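Local coordinates for protein 2-C-methyl-D-erythritol 2,4-cyclodiphosphate synthase (Francisella tularensis subsp. tularensis, PDB 3RE3) that probably converts 4-diphosphocytidyl-2-C-methyl-D-erythritol 2-phosphate into 2-C-methyl-D-erythritol 2,4-cyclodiphosphate with release of CMP, a step of non-mevalonate isoprenoid synthesis, at residues A120-I125 with I133-T138. Numbering follows the deposited sequence. Where two conformers were deposited one is given.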
loop_
_atom_site.group_PDB
_atom_site.type_symbol
_atom_site.label_atom_id
_atom_site.label_comp_id
_atom_site.label_asym_id
_atom_site.label_seq_id
_atom_site.Cartn_x
_atom_site.Cartn_y
_atom_site.Cartn_z
ATOM N N ALA A 120 7.987 17.402 -12.029
ATOM C CA ALA A 120 9.051 18.369 -12.248
ATOM C C ALA A 120 9.273 19.169 -10.974
ATOM O O ALA A 120 10.405 19.385 -10.529
ATOM C CB ALA A 120 8.693 19.293 -13.394
ATOM N N CYS A 121 8.167 19.594 -10.395
ATOM C CA CYS A 121 8.174 20.348 -9.158
ATOM C C CYS A 121 8.921 19.611 -8.055
ATOM O O CYS A 121 9.785 20.178 -7.404
ATOM C CB CYS A 121 6.730 20.626 -8.714
ATOM S SG CYS A 121 6.561 21.298 -7.065
ATOM N N LEU A 122 8.579 18.347 -7.837
ATOM C CA LEU A 122 9.157 17.614 -6.726
ATOM C C LEU A 122 10.575 17.126 -7.033
ATOM O O LEU A 122 11.441 17.148 -6.164
ATOM C CB LEU A 122 8.262 16.446 -6.320
ATOM C CG LEU A 122 6.747 16.656 -6.200
ATOM C CD1 LEU A 122 6.077 15.302 -6.049
ATOM C CD2 LEU A 122 6.353 17.580 -5.060
ATOM N N ALA A 123 10.807 16.674 -8.257
ATOM C CA ALA A 123 12.150 16.274 -8.648
ATOM C C ALA A 123 13.114 17.431 -8.407
ATOM O O ALA A 123 14.270 17.225 -8.034
ATOM C CB ALA A 123 12.192 15.857 -10.114
ATOM N N ASN A 124 12.633 18.643 -8.653
ATOM C CA ASN A 124 13.455 19.823 -8.492
ATOM C C ASN A 124 13.817 20.031 -7.037
ATOM O O ASN A 124 14.983 20.158 -6.694
ATOM C CB ASN A 124 12.749 21.058 -9.048
ATOM C CG ASN A 124 13.645 22.278 -9.067
ATOM O OD1 ASN A 124 14.513 22.405 -9.920
ATOM N ND2 ASN A 124 13.440 23.179 -8.124
ATOM N N ILE A 125 12.809 20.058 -6.179
ATOM C CA ILE A 125 13.041 20.309 -4.756
ATOM C C ILE A 125 13.956 19.232 -4.184
ATOM O O ILE A 125 14.817 19.503 -3.351
ATOM C CB ILE A 125 11.745 20.310 -3.936
ATOM C CG1 ILE A 125 10.867 21.491 -4.333
ATOM C CG2 ILE A 125 12.066 20.364 -2.445
ATOM C CD1 ILE A 125 9.402 21.144 -4.394
ATOM N N ILE A 133 11.227 9.823 -10.007
ATOM C CA ILE A 133 9.951 9.916 -9.274
ATOM C C ILE A 133 8.700 9.730 -10.134
ATOM O O ILE A 133 8.364 10.560 -10.967
ATOM C CB ILE A 133 9.801 11.212 -8.448
ATOM C CG1 ILE A 133 8.353 11.336 -7.977
ATOM C CG2 ILE A 133 10.189 12.445 -9.259
ATOM C CD1 ILE A 133 8.167 12.305 -6.817
ATOM N N ASN A 134 7.999 8.638 -9.894
ATOM C CA ASN A 134 6.853 8.276 -10.697
ATOM C C ASN A 134 5.582 8.612 -9.946
ATOM O O ASN A 134 5.472 8.344 -8.748
ATOM C CB ASN A 134 6.891 6.782 -10.990
ATOM C CG ASN A 134 6.031 6.405 -12.146
ATOM O OD1 ASN A 134 6.454 6.500 -13.296
ATOM N ND2 ASN A 134 4.802 5.983 -11.858
ATOM N N ILE A 135 4.626 9.198 -10.660
ATOM C CA ILE A 135 3.326 9.557 -10.101
ATOM C C ILE A 135 2.257 9.028 -11.027
ATOM O O ILE A 135 2.167 9.449 -12.187
ATOM C CB ILE A 135 3.140 11.087 -10.049
ATOM C CG1 ILE A 135 4.188 11.759 -9.153
ATOM C CG2 ILE A 135 1.769 11.420 -9.580
ATOM C CD1 ILE A 135 4.162 13.275 -9.249
ATOM N N LYS A 136 1.442 8.107 -10.526
ATOM C CA LYS A 136 0.298 7.622 -11.300
ATOM C C LYS A 136 -1.020 7.855 -10.550
ATOM O O LYS A 136 -1.030 7.983 -9.332
ATOM C CB LYS A 136 0.466 6.146 -11.664
ATOM C CG LYS A 136 0.831 5.272 -10.490
ATOM C CD LYS A 136 1.080 3.855 -10.925
ATOM C CE LYS A 136 2.407 3.391 -10.407
ATOM N NZ LYS A 136 2.587 3.850 -8.999
ATOM N N ALA A 137 -2.128 7.918 -11.277
ATOM C CA ALA A 137 -3.429 8.131 -10.633
ATOM C C ALA A 137 -4.424 7.048 -11.027
ATOM O O ALA A 137 -4.578 6.748 -12.212
ATOM C CB ALA A 137 -3.969 9.506 -10.970
ATOM N N THR A 138 -5.088 6.452 -10.040
ATOM C CA THR A 138 -6.156 5.493 -10.331
ATOM C C THR A 138 -7.461 5.870 -9.600
ATOM O O THR A 138 -7.505 6.825 -8.828
ATOM C CB THR A 138 -5.728 4.032 -9.992
ATOM O OG1 THR A 138 -6.626 3.086 -10.600
ATOM C CG2 THR A 138 -5.664 3.801 -8.486
#
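Leu122 and Ala123 meet Ile133 and Ile135 in a buried, wholly apolar helix-on-sheet contact within the beta-alpha-beta unit formed by strand 96-105, helix 115-126 and strand 133-138. The segment axes approach to 9.3 Å and run nearly antiparallel, at 154°, as expected in a beta-alpha-beta crossover, where the helix runs back between the parallel strands 96-105 and 133-138. No hydrogen bond links 120-125 to 133-138; of the 139 Å² buried between them, both sides summed, Ile133 contributes the largest share. This isoleucine engages two successive helix residues with separate branches. Its CG1 lies anti to the backbone N (chi1 168°), an orientation that carries CD1 to Leu122, while CG2 faces Ala123, with Ile133 CG2 4.0 Å from Ala123 CB. The Leu122 and Ile133 side chains cross at about a right angle. All four touching residues are buried, Leu83 of helix 79-92 also packs on Leu122, and Ile100 of the neighbouring strand on Ile133, so the contact belongs to the core between sheet and helices. Asn134, whose side chain takes no part, accepts a hydrogen bond at OD1 from Gly61 N of the second subunit. Leu122 CD1 touches both isoleucines, lying 3.7 Å from Ile133 CD1 and 4.2 Å from Ile135 CD1.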